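PDB 2D5W: peptide ABC transporter, peptide-binding protein, which binds oligopeptides, here a pentapeptide, and probably delivers them to a membrane ABC transporter for uptake into the cell. Local coordinates for residues Phe54-Thr59 with Asn578-Gly583; Leu69-Ile74 with Lys79-Asp84; Asn313-Lys318 with Asn399-Arg404. One frame throughout, in Å; residues are numbered along the deposited sequence.

Contact 1 (Phe54-Thr59 with Asn578-Gly583); sequences FPVLAT and NAWEIG
Both aromatic side chains of the contact leave with CG tucked over the backbone, flanked by N and C, chi1 72° for Phe54 and 58° for Trp580, and reach for each other from opposite directions. In this solute-binding protein of the type 2 periplasmic binding fold, the pairing ties the end of strand 53-55 to a loop more than 500 residues further along the chain. The rings meet edge to edge rather than as a stack: Phe54 CE2 lies 3.9 Å from Trp580 CH2, in the plane of the indole, and the benzo part of the indole in turn touches the rim of the phenyl ring. Val56 adds its CG2 methyl obliquely, 4.1 Å from Trp580 CH2. No hydrogen bond crosses between the segments.

The tryptophan sits on a type I beta turn closed by Glu581 N and Asn578 O at 3.0 Å. Across this turn Asn578 ND2 donates to Glu581 OE2 in a nearly straight bond (162°), and the same carboxylate oxygen also receives Trp593 NE1. Phe232 meets the indole as a further aromatic neighbour. Asn578 CA lies 3.7 Å above the indole plane, nearer its border than its middle.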
ATOM      1  N   PHE A  54      -1.578 -14.179 -14.885  1.00 10.07           N
ATOM      2  CA  PHE A  54      -0.930 -14.522 -16.138  1.00 10.17           C
ATOM      3  C   PHE A  54       0.530 -14.817 -15.834  1.00  9.97           C
ATOM      4  O   PHE A  54       1.103 -14.285 -14.886  1.00  9.84           O
ATOM      5  CB  PHE A  54      -1.104 -13.417 -17.199  1.00 10.87           C
ATOM      6  CG  PHE A  54      -0.300 -12.173 -16.952  1.00  9.86           C
ATOM      7  CD1 PHE A  54      -0.697 -11.233 -16.007  1.00 10.31           C
ATOM      8  CD2 PHE A  54       0.845 -11.924 -17.701  1.00 10.59           C
ATOM      9  CE1 PHE A  54       0.037 -10.061 -15.815  1.00 10.93           C
ATOM     10  CE2 PHE A  54       1.583 -10.762 -17.518  1.00 10.83           C
ATOM     11  CZ  PHE A  54       1.180  -9.827 -16.574  1.00  9.84           C
ATOM     12  N   PRO A  55       1.153 -15.697 -16.623  1.00 10.11           N
ATOM     13  CA  PRO A  55       2.553 -16.006 -16.340  1.00 10.33           C
ATOM     14  C   PRO A  55       3.547 -14.930 -16.744  1.00 10.09           C
ATOM     15  O   PRO A  55       3.418 -14.321 -17.799  1.00 11.14           O
ATOM     16  CB  PRO A  55       2.771 -17.309 -17.101  1.00 12.17           C
ATOM     17  CG  PRO A  55       1.923 -17.116 -18.318  1.00 13.73           C
ATOM     18  CD  PRO A  55       0.657 -16.466 -17.779  1.00 11.59           C
ATOM     19  N   VAL A  56       4.522 -14.680 -15.875  1.00 10.11           N
ATOM     20  CA  VAL A  56       5.574 -13.724 -16.181  1.00 10.25           C
ATOM     21  C   VAL A  56       6.880 -14.515 -16.096  1.00  9.76           C
ATOM     22  O   VAL A  56       7.302 -15.083 -17.103  1.00 11.16           O
ATOM     23  CB  VAL A  56       5.557 -12.502 -15.227  1.00 10.26           C
ATOM     24  CG1 VAL A  56       6.688 -11.540 -15.588  1.00 11.27           C
ATOM     25  CG2 VAL A  56       4.211 -11.782 -15.347  1.00 12.28           C
ATOM     26  N   LEU A  57       7.509 -14.603 -14.928  1.00 10.04           N
ATOM     27  CA  LEU A  57       8.745 -15.379 -14.851  1.00 10.05           C
ATOM     28  C   LEU A  57       8.506 -16.878 -14.661  1.00 10.08           C
ATOM     29  O   LEU A  57       9.448 -17.668 -14.738  1.00 11.44           O
ATOM     30  CB  LEU A  57       9.670 -14.833 -13.761  1.00 11.75           C
ATOM     31  CG  LEU A  57      10.211 -13.427 -14.050  1.00 13.01           C
ATOM     32  CD1 LEU A  57      11.259 -13.058 -13.014  1.00 14.46           C
ATOM     33  CD2 LEU A  57      10.811 -13.375 -15.450  1.00 14.16           C
ATOM     34  N   ALA A  58       7.256 -17.262 -14.410  1.00 10.43           N
ATOM     35  CA  ALA A  58       6.892 -18.674 -14.274  1.00 10.48           C
ATOM     36  C   ALA A  58       6.374 -19.122 -15.644  1.00 10.68           C
ATOM     37  O   ALA A  58       5.959 -18.296 -16.455  1.00 11.18           O
ATOM     38  CB  ALA A  58       5.812 -18.849 -13.217  1.00 12.50           C
ATOM     39  N   THR A  59       6.388 -20.428 -15.897  1.00 11.32           N
ATOM     40  CA  THR A  59       5.949 -20.960 -17.186  1.00 11.37           C
ATOM     41  C   THR A  59       4.447 -20.926 -17.430  1.00 12.43           C
ATOM     42  O   THR A  59       4.004 -20.790 -18.572  1.00 13.41           O
ATOM     43  CB  THR A  59       6.398 -22.414 -17.366  1.00 11.84           C
ATOM     44  OG1 THR A  59       5.829 -23.211 -16.322  1.00 12.55           O
ATOM     45  CG2 THR A  59       7.918 -22.518 -17.318  1.00 12.99           C
ATOM     46  N   ASN A 578       3.024  -4.425 -16.772  1.00  9.94           N
ATOM     47  CA  ASN A 578       3.359  -5.000 -18.080  1.00 10.48           C
ATOM     48  C   ASN A 578       4.416  -4.080 -18.682  1.00 10.40           C
ATOM     49  O   ASN A 578       4.404  -3.799 -19.882  1.00 10.15           O
ATOM     50  CB  ASN A 578       2.114  -4.983 -18.968  1.00 10.66           C
ATOM     51  CG  ASN A 578       1.613  -3.567 -19.235  1.00 10.09           C
ATOM     52  OD1 ASN A 578       1.814  -2.664 -18.420  1.00 10.42           O
ATOM     53  ND2 ASN A 578       0.954  -3.370 -20.371  1.00 10.59           N
ATOM     54  N   ALA A 579       5.341  -3.634 -17.841  1.00 10.67           N
ATOM     55  CA  ALA A 579       6.365  -2.679 -18.243  1.00 10.11           C
ATOM     56  C   ALA A 579       7.188  -2.990 -19.484  1.00 10.25           C
ATOM     57  O   ALA A 579       7.697  -2.071 -20.127  1.00 11.11           O
ATOM     58  CB  ALA A 579       7.290  -2.394 -17.063  1.00 11.33           C
ATOM     59  N   TRP A 580       7.320  -4.266 -19.825  1.00  9.81           N
ATOM     60  CA  TRP A 580       8.102  -4.661 -20.993  1.00  9.84           C
ATOM     61  C   TRP A 580       7.436  -4.355 -22.333  1.00 10.13           C
ATOM     62  O   TRP A 580       8.088  -4.434 -23.373  1.00 11.14           O
ATOM     63  CB  TRP A 580       8.432  -6.156 -20.921  1.00 10.34           C
ATOM     64  CG  TRP A 580       7.212  -7.021 -20.841  1.00 11.02           C
ATOM     65  CD1 TRP A 580       6.491  -7.530 -21.885  1.00 11.38           C
ATOM     66  CD2 TRP A 580       6.533  -7.425 -19.649  1.00 10.56           C
ATOM     67  NE1 TRP A 580       5.404  -8.225 -21.412  1.00 12.09           N
ATOM     68  CE2 TRP A 580       5.404  -8.176 -20.043  1.00 11.64           C
ATOM     69  CE3 TRP A 580       6.768  -7.223 -18.282  1.00 11.08           C
ATOM     70  CZ2 TRP A 580       4.509  -8.726 -19.116  1.00 12.44           C
ATOM     71  CZ3 TRP A 580       5.879  -7.770 -17.361  1.00 11.81           C
ATOM     72  CH2 TRP A 580       4.764  -8.511 -17.784  1.00 11.00           C
ATOM     73  N   GLU A 581       6.150  -4.018 -22.325  1.00  9.96           N
ATOM     74  CA  GLU A 581       5.461  -3.723 -23.582  1.00 10.43           C
ATOM     75  C   GLU A 581       4.969  -2.286 -23.700  1.00 10.59           C
ATOM     76  O   GLU A 581       4.163  -1.972 -24.574  1.00 11.56           O
ATOM     77  CB  GLU A 581       4.301  -4.704 -23.805  1.00 13.49           C
ATOM     78  CG  GLU A 581       3.385  -4.885 -22.613  1.00 16.42           C
ATOM     79  CD  GLU A 581       2.245  -5.855 -22.883  1.00 15.70           C
ATOM     80  OE1 GLU A 581       2.449  -6.842 -23.622  1.00 18.13           O
ATOM     81  OE2 GLU A 581       1.147  -5.639 -22.338  1.00 15.54           O
ATOM     82  N   ILE A 582       5.456  -1.412 -22.827  1.00 10.07           N
ATOM     83  CA  ILE A 582       5.075  -0.009 -22.884  1.00 10.55           C
ATOM     84  C   ILE A 582       5.999   0.664 -23.895  1.00  8.87           C
ATOM     85  O   ILE A 582       7.221   0.521 -23.837  1.00  8.82           O
ATOM     86  CB  ILE A 582       5.205   0.661 -21.499  1.00  9.79           C
ATOM     87  CG1 ILE A 582       4.204   0.017 -20.531  1.00 11.59           C
ATOM     88  CG2 ILE A 582       4.966   2.163 -21.620  1.00 10.90           C
ATOM     89  CD1 ILE A 582       4.328   0.473 -19.093  1.00 13.04           C
ATOM     90  N   GLY A 583       5.412   1.385 -24.842  1.00  9.29           N
ATOM     91  CA  GLY A 583       6.230   2.033 -25.847  1.00  9.49           C
ATOM     92  C   GLY A 583       5.485   3.017 -26.723  1.00  8.54           C
ATOM     93  O   GLY A 583       4.279   3.215 -26.581  1.00  9.74           O
TER

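Contact 2 (Leu69-Ile74 with Lys79-Asp84); sequences LRVTDI and KRLEMD
Arg70 and Glu82 cross obliquely, with the guanidinium and carboxylate planes almost perpendicular at 89°, whereas Asp84, two residues further along that strand, crosses Arg70 at about a right angle, its carboxylate plane 39° from the guanidinium. A bend at chi3 (-63°) carries the guanidinium to the neighbouring strand, where NE, NH1 and NH2 all find carboxylate oxygens near its plane. NH1 meets the anti lone pair of Glu82 OE2 at 2.8 Å, and NE makes a longer, more bent bond to the same oxygen, from above the carboxylate plane. Asp84 is gripped end-on, NH2 to OD1 at 2.8 Å and NH1 to OD2 at 2.9 Å. Glu82 OE1 is held side-on by Arg80 NE and NH2, and the network runs on through Arg130 to Glu82, Glu142 to Arg80 and Thr138 to Asp84. With an alanine at Arg70, Asp84 would probably lose its two-nitrogen grip and Glu82 one of its cations, leaving Arg80 and Arg130 to balance the latter.

The two segments are arms of a beta hairpin at the border of a four-stranded antiparallel sheet. Thr72 and Arg80 form a hydrogen-bonded pair, and Thr72 OG1 lies alongside Arg80 CB. On the other face Leu69 and Met83 point the same way, Leu69 CD2 3.8 Å from Met83 CG, while Val71 CG2 meets Leu81 CD1 at 3.8 Å. One water bridges Lys79 NZ to Asp73 OD1.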
ATOM      1  N   LEU A  69      -2.416 -27.120  -8.895  1.00 12.20           N
ATOM      2  CA  LEU A  69      -3.057 -26.739  -7.642  1.00 13.39           C
ATOM      3  C   LEU A  69      -3.662 -27.990  -7.022  1.00 13.10           C
ATOM      4  O   LEU A  69      -4.305 -28.785  -7.713  1.00 13.60           O
ATOM      5  CB  LEU A  69      -4.175 -25.717  -7.860  1.00 14.46           C
ATOM      6  CG  LEU A  69      -3.837 -24.283  -8.270  1.00 15.15           C
ATOM      7  CD1 LEU A  69      -5.128 -23.479  -8.308  1.00 15.49           C
ATOM      8  CD2 LEU A  69      -2.854 -23.658  -7.285  1.00 14.56           C
ATOM      9  N   ARG A  70      -3.444 -28.167  -5.725  1.00 13.02           N
ATOM     10  CA  ARG A  70      -3.993 -29.309  -5.003  1.00 13.83           C
ATOM     11  C   ARG A  70      -4.578 -28.832  -3.684  1.00 14.79           C
ATOM     12  O   ARG A  70      -3.881 -28.234  -2.863  1.00 15.75           O
ATOM     13  CB  ARG A  70      -2.913 -30.359  -4.733  1.00 14.37           C
ATOM     14  CG  ARG A  70      -2.446 -31.118  -5.963  1.00 13.96           C
ATOM     15  CD  ARG A  70      -1.351 -32.109  -5.601  1.00 15.36           C
ATOM     16  NE  ARG A  70      -0.167 -31.429  -5.081  1.00 14.27           N
ATOM     17  CZ  ARG A  70       0.673 -30.713  -5.822  1.00 13.72           C
ATOM     18  NH1 ARG A  70       1.719 -30.127  -5.257  1.00 15.64           N
ATOM     19  NH2 ARG A  70       0.477 -30.595  -7.128  1.00 15.43           N
ATOM     20  N   VAL A  71      -5.866 -29.089  -3.492  1.00 16.07           N
ATOM     21  CA  VAL A  71      -6.549 -28.696  -2.268  1.00 16.93           C
ATOM     22  C   VAL A  71      -6.934 -29.948  -1.498  1.00 17.59           C
ATOM     23  O   VAL A  71      -7.617 -30.826  -2.027  1.00 18.95           O
ATOM     24  CB  VAL A  71      -7.831 -27.893  -2.569  1.00 16.72           C
ATOM     25  CG1 VAL A  71      -8.536 -27.536  -1.267  1.00 18.53           C
ATOM     26  CG2 VAL A  71      -7.489 -26.638  -3.349  1.00 17.10           C
ATOM     27  N   THR A  72      -6.487 -30.036  -0.252  1.00 17.57           N
ATOM     28  CA  THR A  72      -6.804 -31.188   0.577  1.00 19.96           C
ATOM     29  C   THR A  72      -7.517 -30.745   1.848  1.00 19.44           C
ATOM     30  O   THR A  72      -7.193 -29.708   2.427  1.00 18.52           O
ATOM     31  CB  THR A  72      -5.531 -31.975   0.955  1.00 21.91           C
ATOM     32  OG1 THR A  72      -4.607 -31.108   1.619  1.00 24.30           O
ATOM     33  CG2 THR A  72      -4.870 -32.543  -0.293  1.00 24.03           C
ATOM     34  N   ASP A  73      -8.503 -31.529   2.269  1.00 19.23           N
ATOM     35  CA  ASP A  73      -9.258 -31.214   3.474  1.00 19.77           C
ATOM     36  C   ASP A  73      -8.489 -31.685   4.700  1.00 19.76           C
ATOM     37  O   ASP A  73      -8.124 -32.856   4.799  1.00 21.20           O
ATOM     38  CB  ASP A  73     -10.630 -31.889   3.427  1.00 23.07           C
ATOM     39  CG  ASP A  73     -11.444 -31.462   2.224  1.00 25.68           C
ATOM     40  OD1 ASP A  73     -11.649 -30.242   2.050  1.00 27.76           O
ATOM     41  OD2 ASP A  73     -11.878 -32.343   1.452  1.00 29.97           O
ATOM     42  N   ILE A  74      -8.234 -30.772   5.630  1.00 18.02           N
ATOM     43  CA  ILE A  74      -7.505 -31.118   6.841  1.00 18.88           C
ATOM     44  C   ILE A  74      -8.431 -31.175   8.052  1.00 18.93           C
ATOM     45  O   ILE A  74      -7.975 -31.185   9.197  1.00 21.17           O
ATOM     46  CB  ILE A  74      -6.358 -30.115   7.114  1.00 19.24           C
ATOM     47  CG1 ILE A  74      -6.919 -28.704   7.305  1.00 19.00           C
ATOM     48  CG2 ILE A  74      -5.369 -30.135   5.954  1.00 20.68           C
ATOM     49  CD1 ILE A  74      -5.862 -27.666   7.640  1.00 21.31           C
ATOM     50  N   LYS A  79      -8.567 -26.180   4.895  1.00 12.78           N
ATOM     51  CA  LYS A  79      -7.866 -26.804   3.785  1.00 12.54           C
ATOM     52  C   LYS A  79      -6.378 -26.513   3.733  1.00 12.10           C
ATOM     53  O   LYS A  79      -5.874 -25.584   4.370  1.00 11.94           O
ATOM     54  CB  LYS A  79      -8.468 -26.319   2.466  1.00 13.59           C
ATOM     55  CG  LYS A  79      -9.977 -26.407   2.370  1.00 15.03           C
ATOM     56  CD  LYS A  79     -10.483 -25.583   1.193  1.00 17.68           C
ATOM     57  CE  LYS A  79     -11.981 -25.730   1.005  1.00 19.08           C
ATOM     58  NZ  LYS A  79     -12.729 -25.326   2.224  1.00 20.19           N
ATOM     59  N   ARG A  80      -5.693 -27.326   2.938  1.00 12.90           N
ATOM     60  CA  ARG A  80      -4.272 -27.189   2.682  1.00 12.95           C
ATOM     61  C   ARG A  80      -4.224 -26.960   1.179  1.00 13.00           C
ATOM     62  O   ARG A  80      -4.837 -27.707   0.414  1.00 13.50           O
ATOM     63  CB  ARG A  80      -3.531 -28.483   3.018  1.00 14.30           C
ATOM     64  CG  ARG A  80      -2.054 -28.494   2.635  1.00 17.30           C
ATOM     65  CD  ARG A  80      -1.521 -29.924   2.647  1.00 20.06           C
ATOM     66  NE  ARG A  80      -0.108 -30.023   2.290  1.00 23.06           N
ATOM     67  CZ  ARG A  80       0.898 -29.777   3.123  1.00 23.58           C
ATOM     68  NH1 ARG A  80       0.656 -29.415   4.375  1.00 25.51           N
ATOM     69  NH2 ARG A  80       2.151 -29.902   2.704  1.00 25.93           N
ATOM     70  N   LEU A  81      -3.536 -25.907   0.758  1.00 12.41           N
ATOM     71  CA  LEU A  81      -3.407 -25.620  -0.661  1.00 11.13           C
ATOM     72  C   LEU A  81      -1.948 -25.735  -1.063  1.00 11.05           C
ATOM     73  O   LEU A  81      -1.071 -25.177  -0.399  1.00 11.05           O
ATOM     74  CB  LEU A  81      -3.891 -24.204  -0.989  1.00 12.87           C
ATOM     75  CG  LEU A  81      -3.525 -23.733  -2.404  1.00 13.77           C
ATOM     76  CD1 LEU A  81      -4.300 -24.539  -3.440  1.00 16.20           C
ATOM     77  CD2 LEU A  81      -3.822 -22.250  -2.549  1.00 15.14           C
ATOM     78  N   GLU A  82      -1.692 -26.478  -2.135  1.00 11.99           N
ATOM     79  CA  GLU A  82      -0.341 -26.618  -2.667  1.00 11.96           C
ATOM     80  C   GLU A  82      -0.378 -26.031  -4.068  1.00 11.55           C
ATOM     81  O   GLU A  82      -1.296 -26.300  -4.846  1.00 11.69           O
ATOM     82  CB  GLU A  82       0.103 -28.084  -2.702  1.00 13.65           C
ATOM     83  CG  GLU A  82       0.330 -28.674  -1.317  1.00 17.24           C
ATOM     84  CD  GLU A  82       1.134 -29.962  -1.338  1.00 20.67           C
ATOM     85  OE1 GLU A  82       1.391 -30.512  -0.246  1.00 23.11           O
ATOM     86  OE2 GLU A  82       1.510 -30.422  -2.438  1.00 20.91           O
ATOM     87  N   MET A  83       0.624 -25.216  -4.377  1.00 12.07           N
ATOM     88  CA  MET A  83       0.710 -24.546  -5.663  1.00 11.55           C
ATOM     89  C   MET A  83       2.077 -24.767  -6.309  1.00 10.91           C
ATOM     90  O   MET A  83       3.085 -24.255  -5.822  1.00 10.85           O
ATOM     91  CB  MET A  83       0.470 -23.055  -5.448  1.00 13.07           C
ATOM     92  CG  MET A  83       0.640 -22.195  -6.674  1.00 13.80           C
ATOM     93  SD  MET A  83       0.579 -20.462  -6.214  1.00 18.37           S
ATOM     94  CE  MET A  83      -1.120 -20.335  -5.922  1.00 14.95           C
ATOM     95  N   ASP A  84       2.101 -25.520  -7.406  1.00 10.65           N
ATOM     96  CA  ASP A  84       3.344 -25.825  -8.118  1.00 10.81           C
ATOM     97  C   ASP A  84       3.708 -24.750  -9.129  1.00 11.75           C
ATOM     98  O   ASP A  84       2.945 -24.469 -10.055  1.00 13.02           O
ATOM     99  CB  ASP A  84       3.229 -27.151  -8.872  1.00 12.46           C
ATOM    100  CG  ASP A  84       3.029 -28.343  -7.959  1.00 13.48           C
ATOM    101  OD1 ASP A  84       2.634 -29.407  -8.484  1.00 15.80           O
ATOM    102  OD2 ASP A  84       3.270 -28.233  -6.741  1.00 13.45           O
TER
HETATM  103  O   HOH W   1     -12.546 -28.088   3.768  1.00 21.05           O

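Contact 3 (Asn313-Lys318 with Asn399-Arg404)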
ATOM      1  N   ASN A 313      -0.941   3.413  26.439  1.00 17.82           N
ATOM      2  CA  ASN A 313       0.332   3.653  27.110  1.00 17.81           C
ATOM      3  C   ASN A 313       0.863   5.053  26.797  1.00 17.07           C
ATOM      4  O   ASN A 313       1.824   5.507  27.416  1.00 17.51           O
ATOM      5  CB  ASN A 313       1.368   2.592  26.726  1.00 19.45           C
ATOM      6  CG  ASN A 313       1.564   2.482  25.234  1.00 21.36           C
ATOM      7  OD1 ASN A 313       0.678   2.027  24.512  1.00 23.10           O
ATOM      8  ND2 ASN A 313       2.731   2.900  24.758  1.00 22.53           N
ATOM      9  N   CYS A 314       0.251   5.724  25.821  1.00 15.15           N
ATOM     10  CA  CYS A 314       0.630   7.094  25.473  1.00 14.33           C
ATOM     11  C   CYS A 314      -0.379   7.950  26.221  1.00 14.81           C
ATOM     12  O   CYS A 314      -1.552   7.990  25.864  1.00 14.13           O
ATOM     13  CB  CYS A 314       0.515   7.346  23.963  1.00 14.03           C
ATOM     14  SG  CYS A 314       1.621   6.300  22.968  1.00 16.26           S
ATOM     15  N   GLN A 315       0.070   8.630  27.269  1.00 15.45           N
ATOM     16  CA  GLN A 315      -0.845   9.428  28.071  1.00 16.10           C
ATOM     17  C   GLN A 315      -1.642  10.457  27.275  1.00 15.62           C
ATOM     18  O   GLN A 315      -2.776  10.766  27.635  1.00 15.32           O
ATOM     19  CB  GLN A 315      -0.096  10.103  29.223  1.00 18.14           C
ATOM     20  CG  GLN A 315      -1.013  10.668  30.308  1.00 18.95           C
ATOM     21  CD  GLN A 315      -2.036   9.654  30.811  1.00 18.81           C
ATOM     22  OE1 GLN A 315      -1.692   8.521  31.158  1.00 20.52           O
ATOM     23  NE2 GLN A 315      -3.298  10.062  30.859  1.00 18.98           N
ATOM     24  N   VAL A 316      -1.064  10.982  26.199  1.00 15.33           N
ATOM     25  CA  VAL A 316      -1.764  11.961  25.368  1.00 15.17           C
ATOM     26  C   VAL A 316      -3.049  11.341  24.816  1.00 13.65           C
ATOM     27  O   VAL A 316      -4.086  12.000  24.721  1.00 13.32           O
ATOM     28  CB  VAL A 316      -0.881  12.425  24.189  1.00 17.13           C
ATOM     29  CG1 VAL A 316      -1.659  13.379  23.296  1.00 19.30           C
ATOM     30  CG2 VAL A 316       0.376  13.097  24.719  1.00 20.84           C
ATOM     31  N   VAL A 317      -2.969  10.065  24.455  1.00 12.54           N
ATOM     32  CA  VAL A 317      -4.116   9.337  23.930  1.00 12.77           C
ATOM     33  C   VAL A 317      -5.213   9.259  24.990  1.00 12.32           C
ATOM     34  O   VAL A 317      -6.385   9.506  24.705  1.00 12.47           O
ATOM     35  CB  VAL A 317      -3.704   7.912  23.497  1.00 13.20           C
ATOM     36  CG1 VAL A 317      -4.930   7.064  23.204  1.00 14.07           C
ATOM     37  CG2 VAL A 317      -2.814   7.995  22.266  1.00 15.19           C
ATOM     38  N   LYS A 318      -4.832   8.916  26.217  1.00 12.66           N
ATOM     39  CA  LYS A 318      -5.800   8.824  27.306  1.00 13.67           C
ATOM     40  C   LYS A 318      -6.337  10.203  27.679  1.00 12.80           C
ATOM     41  O   LYS A 318      -7.519  10.351  27.973  1.00 13.31           O
ATOM     42  CB  LYS A 318      -5.168   8.157  28.531  1.00 16.26           C
ATOM     43  CG  LYS A 318      -4.796   6.696  28.304  1.00 17.74           C
ATOM     44  CD  LYS A 318      -4.397   6.000  29.601  1.00 19.42           C
ATOM     45  CE  LYS A 318      -5.579   5.865  30.555  1.00 20.25           C
ATOM     46  NZ  LYS A 318      -5.205   5.150  31.812  1.00 21.41           N
ATOM     47  N   ASN A 399      -6.206  12.352  35.528  1.00 16.02           N
ATOM     48  CA  ASN A 399      -5.129  11.999  36.444  1.00 17.80           C
ATOM     49  C   ASN A 399      -4.629  13.240  37.186  1.00 17.23           C
ATOM     50  O   ASN A 399      -3.433  13.381  37.443  1.00 17.98           O
ATOM     51  CB  ASN A 399      -3.970  11.341  35.684  1.00 18.93           C
ATOM     52  CG  ASN A 399      -4.327   9.967  35.137  1.00 21.15           C
ATOM     53  OD1 ASN A 399      -3.517   9.327  34.464  1.00 23.84           O
ATOM     54  ND2 ASN A 399      -5.536   9.503  35.432  1.00 20.53           N
ATOM     55  N   GLY A 400      -5.553  14.143  37.510  1.00 16.65           N
ATOM     56  CA  GLY A 400      -5.202  15.356  38.232  1.00 18.58           C
ATOM     57  C   GLY A 400      -4.535  16.440  37.403  1.00 18.89           C
ATOM     58  O   GLY A 400      -4.173  17.493  37.928  1.00 20.42           O
ATOM     59  N   ARG A 401      -4.383  16.190  36.107  1.00 18.06           N
ATOM     60  CA  ARG A 401      -3.745  17.143  35.207  1.00 18.66           C
ATOM     61  C   ARG A 401      -4.755  17.803  34.280  1.00 17.14           C
ATOM     62  O   ARG A 401      -5.681  17.156  33.794  1.00 15.58           O
ATOM     63  CB  ARG A 401      -2.683  16.422  34.375  1.00 20.27           C
ATOM     64  CG  ARG A 401      -1.549  15.837  35.201  1.00 24.78           C
ATOM     65  CD  ARG A 401      -0.860  14.672  34.496  1.00 28.35           C
ATOM     66  NE  ARG A 401      -0.549  14.954  33.097  1.00 31.12           N
ATOM     67  CZ  ARG A 401      -1.380  14.725  32.084  1.00 32.53           C
ATOM     68  NH1 ARG A 401      -2.580  14.204  32.308  1.00 33.50           N
ATOM     69  NH2 ARG A 401      -1.012  15.020  30.845  1.00 33.18           N
ATOM     70  N   THR A 402      -4.576  19.097  34.034  1.00 16.94           N
ATOM     71  CA  THR A 402      -5.475  19.818  33.145  1.00 17.50           C
ATOM     72  C   THR A 402      -5.041  19.577  31.708  1.00 16.79           C
ATOM     73  O   THR A 402      -3.921  19.912  31.322  1.00 20.05           O
ATOM     74  CB  THR A 402      -5.460  21.328  33.434  1.00 19.05           C
ATOM     75  OG1 THR A 402      -5.960  21.558  34.755  1.00 21.32           O
ATOM     76  CG2 THR A 402      -6.330  22.073  32.430  1.00 19.00           C
ATOM     77  N   VAL A 403      -5.931  18.989  30.920  1.00 15.71           N
ATOM     78  CA  VAL A 403      -5.631  18.694  29.529  1.00 14.31           C
ATOM     79  C   VAL A 403      -6.521  19.495  28.586  1.00 13.43           C
ATOM     80  O   VAL A 403      -7.692  19.755  28.878  1.00 13.08           O
ATOM     81  CB  VAL A 403      -5.806  17.186  29.233  1.00 15.54           C
ATOM     82  CG1 VAL A 403      -4.901  16.372  30.147  1.00 17.64           C
ATOM     83  CG2 VAL A 403      -7.250  16.779  29.420  1.00 16.60           C
ATOM     84  N   ARG A 404      -5.941  19.892  27.458  1.00 13.67           N
ATOM     85  CA  ARG A 404      -6.649  20.659  26.439  1.00 13.42           C
ATOM     86  C   ARG A 404      -6.827  19.798  25.199  1.00 12.50           C
ATOM     87  O   ARG A 404      -5.951  19.003  24.856  1.00 13.02           O
ATOM     88  CB  ARG A 404      -5.851  21.908  26.066  1.00 16.45           C
ATOM     89  CG  ARG A 404      -5.696  22.905  27.189  1.00 19.06           C
ATOM     90  CD  ARG A 404      -4.854  24.096  26.764  1.00 20.73           C
ATOM     91  NE  ARG A 404      -5.394  24.784  25.595  1.00 20.79           N
ATOM     92  CZ  ARG A 404      -4.986  24.582  24.346  1.00 21.97           C
ATOM     93  NH1 ARG A 404      -5.539  25.258  23.350  1.00 20.90           N
ATOM     94  NH2 ARG A 404      -4.017  23.713  24.091  1.00 23.26           N
TER
HETATM   95  O   HOH W   2      -3.031   6.470  32.856  1.00 18.61           O
HETATM   96  O   HOH W   3      -5.750   8.419  32.207  1.00 25.76           O
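Gln315, in the first turn of helix 315-320, meets Asn399 and Arg401 at the tip of a beta hairpin, strands 394-398 and 401-410, whose two-residue turn Asn399-Gly400 has the backbone angles of type I'. CG of Gln315 stands anti to the backbone N (chi1 -166°), and a bend at chi2 (51°) swings its amide toward the carboxamide of Asn399, whose own CG lies anti to the carbonyl carbon. The two amides cross obliquely, their planes 46° apart, and do not bond directly: Gln315 NE2 and Asn399 OD1 remain 3.7 Å apart.

Two waters link the amides instead, weakly on the asparagine side. One gives a hydrogen to Gln315 OE1 at 3.0 Å, accepts from Lys318 NZ at 2.7 Å and reaches Asn399 OD1 in a weak bond. A second accepts from Gln315 NE2 and donates weakly to Asn399 OD1, making this oxygen the shared acceptor of both bridges. The stronger polar partner of Gln315 NE2 is Asp319, one turn further along the helix, which also forms a salt bridge with Arg401 NH2 and joins helix and hairpin by charge.

Just before the helix, Cys314 occupies the N-cap position and is fixed by its disulfide to Cys458. The Arg401 chain bends at chi3, and its guanidinium turns one face to the aliphatic part of the glutamine, where Gln315 CG lies 4.4 Å from Arg401 NH1.

Contacts 1 and 2 do not touch: their centres are about 27 Å apart and their nearest atoms about 7 Å; strand 53-55 is followed directly in the chain by strand 69-75. Side chains bridge the gap: Ala58 and Thr59 touch Ile85 and Thr86 of strand 78-86, and Arg68 touches Thr59 while bonding to the backbone of Asp84. Contact 3 lies far off, its centre about 54 Å from that of contact 1, on the other side of the chain's centre, and about 51 Å from that of contact 2. Contact 1 is buried, whereas contacts 2 and 3 are at the surface. Proteins of this family hold their peptide between two lobes; none of the interactions described involves it.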